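Local atomic coordinates of packaging protein UL32 (Human herpesvirus 8 type M, PDB entry 6XF9), a protein that forms a zinc-binding ring of five subunits required for herpesviral genome packaging and is thought to direct new capsids to nuclear replication compartments. Residues D[72-83]-D[397-407]; D[312-320]-D[362-370]. One frame throughout, in Å; residues are numbered along the deposited sequence.

Contact 1 of 2, residues D[72-83]-D[397-407]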
loop_
_atom_site.group_PDB
_atom_site.type_symbol
_atom_site.label_atom_id
_atom_site.label_comp_id
_atom_site.label_asym_id
_atom_site.label_seq_id
_atom_site.Cartn_x
_atom_site.Cartn_y
_atom_site.Cartn_z
ATOM N N PHE D 72 -27.941 37.798 -32.958
ATOM C CA PHE D 72 -27.994 36.518 -32.273
ATOM C C PHE D 72 -27.821 35.368 -33.249
ATOM O O PHE D 72 -27.362 34.292 -32.858
ATOM C CB PHE D 72 -29.335 36.370 -31.580
ATOM C CG PHE D 72 -29.569 37.352 -30.483
ATOM C CD1 PHE D 72 -29.005 37.166 -29.234
ATOM C CD2 PHE D 72 -30.359 38.481 -30.705
ATOM C CE1 PHE D 72 -29.241 38.067 -28.209
ATOM C CE2 PHE D 72 -30.595 39.403 -29.682
ATOM C CZ PHE D 72 -30.033 39.196 -28.429
ATOM N N GLU D 73 -28.205 35.567 -34.511
ATOM C CA GLU D 73 -28.034 34.527 -35.514
ATOM C C GLU D 73 -26.635 34.514 -36.099
ATOM O O GLU D 73 -26.165 33.454 -36.525
ATOM C CB GLU D 73 -29.036 34.687 -36.652
ATOM C CG GLU D 73 -30.476 34.449 -36.283
ATOM C CD GLU D 73 -31.403 34.730 -37.460
ATOM O OE1 GLU D 73 -32.499 34.111 -37.506
ATOM O OE2 GLU D 73 -31.007 35.514 -38.367
ATOM N N ASP D 74 -25.953 35.656 -36.160
ATOM C CA ASP D 74 -24.593 35.589 -36.684
ATOM C C ASP D 74 -23.639 35.037 -35.639
ATOM O O ASP D 74 -22.720 34.279 -35.970
ATOM C CB ASP D 74 -24.113 36.962 -37.172
ATOM C CG ASP D 74 -24.872 37.452 -38.395
ATOM O OD1 ASP D 74 -25.017 36.680 -39.382
ATOM O OD2 ASP D 74 -25.282 38.634 -38.373
ATOM N N TYR D 75 -23.836 35.417 -34.377
ATOM C CA TYR D 75 -23.036 34.832 -33.310
ATOM C C TYR D 75 -23.290 33.334 -33.222
ATOM O O TYR D 75 -22.354 32.550 -33.032
ATOM C CB TYR D 75 -23.324 35.541 -31.987
ATOM C CG TYR D 75 -22.725 34.888 -30.764
ATOM C CD1 TYR D 75 -21.343 34.779 -30.591
ATOM C CD2 TYR D 75 -23.544 34.409 -29.759
ATOM C CE1 TYR D 75 -20.807 34.167 -29.444
ATOM C CE2 TYR D 75 -23.027 33.810 -28.626
ATOM C CZ TYR D 75 -21.668 33.683 -28.461
ATOM O OH TYR D 75 -21.207 33.072 -27.291
ATOM N N ALA D 76 -24.549 32.913 -33.373
ATOM C CA ALA D 76 -24.862 31.489 -33.327
ATOM C C ALA D 76 -24.257 30.721 -34.496
ATOM O O ALA D 76 -24.054 29.508 -34.382
ATOM C CB ALA D 76 -26.368 31.270 -33.285
ATOM N N CYS D 77 -24.002 31.368 -35.638
ATOM C CA CYS D 77 -23.302 30.663 -36.714
ATOM C C CYS D 77 -21.849 30.434 -36.364
ATOM O O CYS D 77 -21.308 29.348 -36.601
ATOM C CB CYS D 77 -23.382 31.430 -38.021
ATOM S SG CYS D 77 -24.892 31.163 -38.832
ATOM N N LEU D 78 -21.188 31.470 -35.842
ATOM C CA LEU D 78 -19.820 31.324 -35.362
ATOM C C LEU D 78 -19.721 30.184 -34.362
ATOM O O LEU D 78 -18.854 29.309 -34.479
ATOM C CB LEU D 78 -19.364 32.623 -34.715
ATOM C CG LEU D 78 -17.976 32.546 -34.113
ATOM C CD1 LEU D 78 -16.985 32.043 -35.132
ATOM C CD2 LEU D 78 -17.583 33.886 -33.524
ATOM N N CYS D 79 -20.633 30.156 -33.385
ATOM C CA CYS D 79 -20.640 29.067 -32.420
ATOM C C CYS D 79 -20.778 27.706 -33.108
ATOM O O CYS D 79 -20.011 26.783 -32.825
ATOM C CB CYS D 79 -21.746 29.295 -31.398
ATOM S SG CYS D 79 -21.409 30.732 -30.366
ATOM N N PHE D 80 -21.711 27.566 -34.043
ATOM C CA PHE D 80 -21.874 26.271 -34.705
ATOM C C PHE D 80 -20.582 25.838 -35.385
ATOM O O PHE D 80 -20.222 24.658 -35.356
ATOM C CB PHE D 80 -23.015 26.342 -35.717
ATOM C CG PHE D 80 -23.348 25.034 -36.360
ATOM C CD1 PHE D 80 -24.174 24.126 -35.729
ATOM C CD2 PHE D 80 -22.867 24.729 -37.604
ATOM C CE1 PHE D 80 -24.494 22.916 -36.330
ATOM C CE2 PHE D 80 -23.185 23.524 -38.219
ATOM C CZ PHE D 80 -23.998 22.616 -37.582
ATOM N N PHE D 81 -19.879 26.778 -36.015
ATOM C CA PHE D 81 -18.642 26.439 -36.707
ATOM C C PHE D 81 -17.580 25.977 -35.730
ATOM O O PHE D 81 -16.879 24.990 -35.978
ATOM C CB PHE D 81 -18.144 27.650 -37.503
ATOM C CG PHE D 81 -18.666 27.706 -38.912
ATOM C CD1 PHE D 81 -20.028 27.683 -39.165
ATOM C CD2 PHE D 81 -17.790 27.849 -39.981
ATOM C CE1 PHE D 81 -20.511 27.735 -40.456
ATOM C CE2 PHE D 81 -18.277 27.911 -41.279
ATOM C CZ PHE D 81 -19.643 27.856 -41.508
ATOM N N CYS D 82 -17.451 26.676 -34.606
ATOM C CA CYS D 82 -16.459 26.294 -33.609
ATOM C C CYS D 82 -16.726 24.888 -33.092
ATOM O O CYS D 82 -15.805 24.080 -32.957
ATOM C CB CYS D 82 -16.491 27.298 -32.464
ATOM S SG CYS D 82 -15.871 28.928 -32.905
ATOM N N LEU D 83 -17.993 24.579 -32.821
ATOM C CA LEU D 83 -18.399 23.260 -32.363
ATOM C C LEU D 83 -17.929 22.163 -33.310
ATOM O O LEU D 83 -17.674 21.032 -32.881
ATOM C CB LEU D 83 -19.918 23.245 -32.225
ATOM C CG LEU D 83 -20.583 22.032 -31.611
ATOM C CD1 LEU D 83 -19.963 21.812 -30.256
ATOM C CD2 LEU D 83 -22.088 22.266 -31.499
ATOM N N LEU D 397 -30.915 26.806 -40.757
ATOM C CA LEU D 397 -29.840 26.506 -39.820
ATOM C C LEU D 397 -29.726 27.598 -38.773
ATOM O O LEU D 397 -29.822 27.333 -37.571
ATOM C CB LEU D 397 -28.513 26.408 -40.571
ATOM C CG LEU D 397 -27.268 25.773 -39.933
ATOM C CD1 LEU D 397 -27.433 24.261 -39.820
ATOM C CD2 LEU D 397 -25.975 26.133 -40.666
ATOM N N ARG D 398 -29.567 28.844 -39.223
ATOM C CA ARG D 398 -29.379 29.957 -38.301
ATOM C C ARG D 398 -30.529 30.082 -37.322
ATOM O O ARG D 398 -30.320 30.408 -36.151
ATOM C CB ARG D 398 -29.209 31.252 -39.077
ATOM C CG ARG D 398 -28.053 31.219 -40.033
ATOM C CD ARG D 398 -27.986 32.480 -40.875
ATOM N NE ARG D 398 -28.425 33.692 -40.173
ATOM C CZ ARG D 398 -27.781 34.856 -40.231
ATOM N NH1 ARG D 398 -26.646 34.964 -40.919
ATOM N NH2 ARG D 398 -28.257 35.909 -39.578
ATOM N N ALA D 399 -31.759 29.919 -37.803
ATOM C CA ALA D 399 -32.913 29.974 -36.913
ATOM C C ALA D 399 -32.818 28.891 -35.851
ATOM O O ALA D 399 -33.096 29.132 -34.672
ATOM C CB ALA D 399 -34.194 29.807 -37.722
ATOM N N SER D 400 -32.404 27.693 -36.256
ATOM C CA SER D 400 -32.302 26.592 -35.312
ATOM C C SER D 400 -31.195 26.876 -34.307
ATOM O O SER D 400 -31.401 26.775 -33.088
ATOM C CB SER D 400 -32.031 25.301 -36.087
ATOM O OG SER D 400 -32.156 24.148 -35.274
ATOM N N ALA D 401 -30.027 27.297 -34.809
ATOM C CA ALA D 401 -28.864 27.546 -33.961
ATOM C C ALA D 401 -29.081 28.742 -33.048
ATOM O O ALA D 401 -28.584 28.756 -31.917
ATOM C CB ALA D 401 -27.619 27.767 -34.814
ATOM N N ALA D 402 -29.749 29.795 -33.541
ATOM C CA ALA D 402 -30.080 30.906 -32.652
ATOM C C ALA D 402 -31.130 30.517 -31.611
ATOM O O ALA D 402 -31.061 30.987 -30.470
ATOM C CB ALA D 402 -30.551 32.107 -33.466
ATOM N N ALA D 403 -32.068 29.619 -31.953
ATOM C CA ALA D 403 -32.999 29.050 -30.974
ATOM C C ALA D 403 -32.347 28.017 -30.070
ATOM O O ALA D 403 -33.020 27.471 -29.188
ATOM C CB ALA D 403 -34.183 28.399 -31.679
ATOM N N GLY D 404 -31.055 27.759 -30.255
ATOM C CA GLY D 404 -30.287 26.859 -29.427
ATOM C C GLY D 404 -30.395 25.384 -29.747
ATOM O O GLY D 404 -29.811 24.574 -29.013
ATOM N N GLN D 405 -31.087 24.996 -30.825
ATOM C CA GLN D 405 -31.332 23.569 -31.029
ATOM C C GLN D 405 -30.106 22.815 -31.541
ATOM O O GLN D 405 -30.000 21.596 -31.315
ATOM C CB GLN D 405 -32.489 23.340 -31.999
ATOM C CG GLN D 405 -33.826 23.812 -31.512
ATOM C CD GLN D 405 -34.167 23.242 -30.174
ATOM O OE1 GLN D 405 -33.837 22.090 -29.874
ATOM N NE2 GLN D 405 -34.832 24.043 -29.341
ATOM N N LEU D 406 -29.191 23.484 -32.246
ATOM C CA LEU D 406 -28.080 22.769 -32.854
ATOM C C LEU D 406 -26.807 22.837 -32.023
ATOM O O LEU D 406 -25.766 22.332 -32.469
ATOM C CB LEU D 406 -27.776 23.310 -34.254
ATOM C CG LEU D 406 -28.608 22.897 -35.462
ATOM C CD1 LEU D 406 -28.395 23.946 -36.528
ATOM C CD2 LEU D 406 -28.217 21.559 -35.985
ATOM N N LEU D 407 -26.853 23.451 -30.837
ATOM C CA LEU D 407 -25.643 23.684 -30.065
ATOM C C LEU D 407 -25.599 22.852 -28.796
ATOM O O LEU D 407 -24.740 23.086 -27.944
ATOM C CB LEU D 407 -25.501 25.166 -29.720
ATOM C CG LEU D 407 -25.385 26.069 -30.948
ATOM C CD1 LEU D 407 -25.153 27.511 -30.567
ATOM C CD2 LEU D 407 -24.304 25.575 -31.903
#
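Helices 72-83 and 397-402 cross almost perpendicularly, at 88°, with their axes 8.3 Å apart at the closest point, and Glu73 and Ala402 bring their CA atoms to within 5.0 Å. Small side chains permit this approach: the methyl of Ala76 sits 4.0 Å from Ala401 CB, while Ala402 CB rests against the CG of Glu73. At one end of the crossing, Arg398 reaches over the first helix. Its chain is bent at chi3 (34°), which turns the guanidinium onto the backbone between Glu73 and Asp74. NH2 gives a nearly straight hydrogen bond to Glu73 OE2 (3.0 Å), meeting that oxygen on its anti side, and NH1 makes a weak, bent one to Asp74 OD1 (2.8 Å). Each carboxylate of this salt-bridge network offers one oxygen, and its plane lies nearly perpendicular to the guanidinium. Further back along the arginine, CG packs 3.4 Å from Cys77 SG. The second helix ends in a Schellman motif, in which Gly404 takes up positive phi, and the chain beyond it carries Leu406 and Leu407 to the far end of helix 72-83. There the first torsion of Phe80, with CG anti to the backbone N (chi1 -175°), swings the ring towards the partner, and CE1 meets Leu406 CB obliquely at 3.9 Å; Leu407 CD2 lies at the ring edge and also touches Leu83 CD2. The other methyl of Leu407, CD1, packs on Cys79 CB. Helix 207-213 adds Ala209 beside Phe80 and Leu208 beside Leu397, and Tyr75 hydrogen-bonds to His130, a ligand of a zinc ion.

Contact 2 of 2, residues D[312-320]-D[362-370]. With ZN (zinc ion), chain P.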
loop_
_atom_site.group_PDB
_atom_site.type_symbol
_atom_site.label_atom_id
_atom_site.label_comp_id
_atom_site.label_asym_id
_atom_site.label_seq_id
_atom_site.Cartn_x
_atom_site.Cartn_y
_atom_site.Cartn_z
ATOM N N LEU D 312 -6.147 13.054 -44.940
ATOM C CA LEU D 312 -5.416 12.349 -43.905
ATOM C C LEU D 312 -6.075 11.016 -43.598
ATOM O O LEU D 312 -5.379 10.018 -43.393
ATOM C CB LEU D 312 -5.325 13.242 -42.682
ATOM C CG LEU D 312 -4.486 14.464 -43.054
ATOM C CD1 LEU D 312 -4.593 15.552 -41.976
ATOM C CD2 LEU D 312 -3.016 14.087 -43.333
ATOM N N GLN D 313 -7.415 10.968 -43.583
ATOM C CA GLN D 313 -8.072 9.676 -43.397
ATOM C C GLN D 313 -7.775 8.738 -44.551
ATOM O O GLN D 313 -7.791 7.513 -44.367
ATOM C CB GLN D 313 -9.589 9.799 -43.197
ATOM C CG GLN D 313 -10.217 8.408 -42.922
ATOM C CD GLN D 313 -9.601 7.668 -41.700
ATOM O OE1 GLN D 313 -9.310 6.462 -41.772
ATOM N NE2 GLN D 313 -9.463 8.386 -40.555
ATOM N N THR D 314 -7.604 9.271 -45.759
ATOM C CA THR D 314 -7.215 8.406 -46.865
ATOM C C THR D 314 -5.761 7.970 -46.732
ATOM O O THR D 314 -5.435 6.807 -46.984
ATOM C CB THR D 314 -7.459 9.134 -48.182
ATOM O OG1 THR D 314 -8.873 9.245 -48.403
ATOM C CG2 THR D 314 -6.816 8.392 -49.323
ATOM N N LEU D 315 -4.889 8.885 -46.279
ATOM C CA LEU D 315 -3.503 8.542 -45.971
ATOM C C LEU D 315 -3.431 7.477 -44.878
ATOM O O LEU D 315 -2.632 6.533 -44.967
ATOM C CB LEU D 315 -2.743 9.799 -45.555
ATOM C CG LEU D 315 -1.288 9.663 -45.099
ATOM C CD1 LEU D 315 -0.411 8.953 -46.130
ATOM C CD2 LEU D 315 -0.720 11.023 -44.719
ATOM N N GLN D 316 -4.271 7.599 -43.846
ATOM C CA GLN D 316 -4.275 6.585 -42.797
ATOM C C GLN D 316 -4.567 5.210 -43.369
ATOM O O GLN D 316 -4.017 4.211 -42.889
ATOM C CB GLN D 316 -5.284 6.929 -41.705
ATOM C CG GLN D 316 -5.182 5.991 -40.523
ATOM C CD GLN D 316 -6.174 6.326 -39.444
ATOM O OE1 GLN D 316 -7.123 7.092 -39.666
ATOM N NE2 GLN D 316 -5.909 5.832 -38.230
ATOM N N CYS D 317 -5.498 5.132 -44.336
ATOM C CA CYS D 317 -5.779 3.872 -45.028
ATOM C C CYS D 317 -4.588 3.425 -45.871
ATOM O O CYS D 317 -4.301 2.227 -45.957
ATOM C CB CYS D 317 -7.041 3.991 -45.892
ATOM S SG CYS D 317 -8.534 4.472 -44.951
ATOM N N GLU D 318 -3.888 4.362 -46.518
ATOM C CA GLU D 318 -2.732 3.950 -47.304
ATOM C C GLU D 318 -1.659 3.387 -46.391
ATOM O O GLU D 318 -1.036 2.364 -46.705
ATOM C CB GLU D 318 -2.118 5.114 -48.094
ATOM C CG GLU D 318 -2.877 5.695 -49.292
ATOM C CD GLU D 318 -1.943 6.527 -50.205
ATOM O OE1 GLU D 318 -2.167 7.742 -50.405
ATOM O OE2 GLU D 318 -0.900 5.986 -50.634
ATOM N N VAL D 319 -1.435 4.047 -45.249
ATOM C CA VAL D 319 -0.411 3.601 -44.312
ATOM C C VAL D 319 -0.754 2.216 -43.757
ATOM O O VAL D 319 0.103 1.326 -43.686
ATOM C CB VAL D 319 -0.233 4.650 -43.201
ATOM C CG1 VAL D 319 0.654 4.094 -42.110
ATOM C CG2 VAL D 319 0.330 5.946 -43.775
ATOM N N MET D 320 -2.019 1.999 -43.396
ATOM C CA MET D 320 -2.439 0.705 -42.870
ATOM C C MET D 320 -2.473 -0.373 -43.960
ATOM O O MET D 320 -1.946 -1.476 -43.773
ATOM C CB MET D 320 -3.816 0.855 -42.233
ATOM C CG MET D 320 -3.847 1.777 -41.038
ATOM S SD MET D 320 -2.680 1.256 -39.777
ATOM C CE MET D 320 -3.819 0.335 -38.722
ATOM N N GLU D 362 5.833 13.380 -37.178
ATOM C CA GLU D 362 4.663 14.259 -37.094
ATOM C C GLU D 362 3.431 13.551 -37.602
ATOM O O GLU D 362 2.352 13.678 -37.015
ATOM C CB GLU D 362 4.855 15.557 -37.874
ATOM C CG GLU D 362 6.026 16.423 -37.418
ATOM C CD GLU D 362 5.983 17.815 -38.018
ATOM O OE1 GLU D 362 6.788 18.060 -38.954
ATOM O OE2 GLU D 362 5.122 18.635 -37.591
ATOM N N ILE D 363 3.566 12.816 -38.707
ATOM C CA ILE D 363 2.431 12.093 -39.263
ATOM C C ILE D 363 2.103 10.891 -38.390
ATOM O O ILE D 363 0.929 10.595 -38.137
ATOM C CB ILE D 363 2.733 11.697 -40.720
ATOM C CG1 ILE D 363 2.797 12.953 -41.582
ATOM C CG2 ILE D 363 1.681 10.759 -41.277
ATOM C CD1 ILE D 363 3.539 12.759 -42.853
ATOM N N HIS D 364 3.129 10.187 -37.897
ATOM C CA HIS D 364 2.894 9.105 -36.941
ATOM C C HIS D 364 2.150 9.619 -35.722
ATOM O O HIS D 364 1.151 9.033 -35.292
ATOM C CB HIS D 364 4.219 8.481 -36.502
ATOM C CG HIS D 364 4.063 7.358 -35.520
ATOM N ND1 HIS D 364 4.970 7.121 -34.506
ATOM C CD2 HIS D 364 3.117 6.395 -35.409
ATOM C CE1 HIS D 364 4.577 6.071 -33.804
ATOM N NE2 HIS D 364 3.457 5.611 -34.332
ATOM N N LYS D 365 2.649 10.709 -35.132
ATOM C CA LYS D 365 2.022 11.293 -33.953
ATOM C C LYS D 365 0.587 11.670 -34.231
ATOM O O LYS D 365 -0.297 11.428 -33.403
ATOM C CB LYS D 365 2.801 12.515 -33.507
ATOM C CG LYS D 365 2.072 13.369 -32.542
ATOM C CD LYS D 365 2.840 14.648 -32.309
ATOM C CE LYS D 365 1.948 15.652 -31.661
ATOM N NZ LYS D 365 2.746 16.800 -31.225
ATOM N N HIS D 366 0.328 12.266 -35.386
ATOM C CA HIS D 366 -1.001 12.815 -35.627
ATOM C C HIS D 366 -2.018 11.740 -35.941
ATOM O O HIS D 366 -3.135 11.783 -35.427
ATOM C CB HIS D 366 -0.955 13.835 -36.780
ATOM C CG HIS D 366 -2.306 14.308 -37.220
ATOM N ND1 HIS D 366 -2.993 15.315 -36.568
ATOM C CD2 HIS D 366 -3.107 13.890 -38.225
ATOM C CE1 HIS D 366 -4.158 15.496 -37.164
ATOM N NE2 HIS D 366 -4.257 14.637 -38.164
ATOM N N LEU D 367 -1.665 10.749 -36.753
ATOM C CA LEU D 367 -2.667 9.768 -37.164
ATOM C C LEU D 367 -2.822 8.616 -36.183
ATOM O O LEU D 367 -3.888 7.991 -36.151
ATOM C CB LEU D 367 -2.332 9.184 -38.541
ATOM C CG LEU D 367 -2.446 10.087 -39.769
ATOM C CD1 LEU D 367 -1.827 9.383 -40.963
ATOM C CD2 LEU D 367 -3.881 10.441 -40.048
ATOM N N PHE D 368 -1.785 8.281 -35.399
ATOM C CA PHE D 368 -1.820 7.048 -34.620
ATOM C C PHE D 368 -1.532 7.211 -33.135
ATOM O O PHE D 368 -1.836 6.284 -32.387
ATOM C CB PHE D 368 -0.826 6.016 -35.191
ATOM C CG PHE D 368 -1.009 5.707 -36.676
ATOM C CD1 PHE D 368 -1.974 4.803 -37.103
ATOM C CD2 PHE D 368 -0.201 6.314 -37.637
ATOM C CE1 PHE D 368 -2.143 4.513 -38.462
ATOM C CE2 PHE D 368 -0.365 6.022 -39.011
ATOM C CZ PHE D 368 -1.337 5.125 -39.412
ATOM N N CYS D 369 -0.978 8.343 -32.678
ATOM C CA CYS D 369 -0.517 8.486 -31.295
ATOM C C CYS D 369 -1.192 9.599 -30.505
ATOM O O CYS D 369 -1.801 9.311 -29.469
ATOM C CB CYS D 369 0.999 8.707 -31.235
ATOM S SG CYS D 369 1.877 7.336 -31.916
ATOM N N ASP D 370 -1.078 10.861 -30.901
ATOM C CA ASP D 370 -1.458 11.912 -29.960
ATOM C C ASP D 370 -2.968 11.896 -29.743
ATOM O O ASP D 370 -3.722 11.801 -30.711
ATOM C CB ASP D 370 -1.004 13.274 -30.438
ATOM C CG ASP D 370 -1.178 14.339 -29.368
ATOM O OD1 ASP D 370 -2.317 14.810 -29.202
ATOM O OD2 ASP D 370 -0.201 14.678 -28.654
HETATM ZN ZN ZN P . -2.330 16.707 -35.004
#
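This helix crossing includes one ligand of a zinc site made by three cysteines and a histidine: His366 binds the metal through ND1 at 2.2 Å, and Cys296, Cys299 and Cys373 complete the coordination. On the imidazole, NE2 comes 3.9 Å from the CD1 methyl of Leu312, which approaches obliquely. Leu298 and Leu302 of helix 297-304, which follows Cys296 and carries Cys299, also pack on the histidine. Helices 312-320 and 362-369 cross at 98° with their axes 10.8 Å apart, and side chains fill the separation. Leu367 is the central wedge: its CD2 methyl lies 3.7 Å from Leu312 O and also meets Gln316 CB, while CD1 turns to the CG of Leu315. Ile363 CG2 touches Leu315 CD2 one turn earlier. The second helix widens into a pi-type turn at 365-369, where Lys365 O accepts backbone bonds from both Cys369 N and Asp370 N. Within this turn, Phe368 directs its ring towards the first helix, with CG beside its own backbone N (chi1 -55°). Val319 CG1 presses on CZ at 3.5 Å, the aliphatic CG of Gln316 lies 4.0 Å from CE1, and Met320 makes an oblique Met-aromatic contact, its sulfur SD 3.6 Å from CE1. The bent methionine chain and the phenylalanine side chain run antiparallel, side by side. Beyond its CG, the extended Gln316 chain carries its amide past the ring, with the amide plane at 78° to that of the ring.

Overall arrangement
Both contacts are largely buried, nearly perpendicular helix crossings, yet they join different parts of the chain. Contact 1 brings together helices more than 300 residues apart in sequence; contact 2 pairs segments about 40 residues apart, and its whole span falls between the two segments of contact 1. Their centres lie 32 Å apart, with no shared helix and no direct touch. Contact 1 adds alanine packing and a salt-bridge network, with Glu73 and Arg398 partly exposed and Asp74 buried, to a Phe/Leu cluster, whereas contact 2 has more widely spaced axes and is almost entirely apolar. Each lies near its own zinc site: 362-370 supplies a ligand, while 72-83 supplies none but lies beside the site, Tyr75 bonding to its ligand His130.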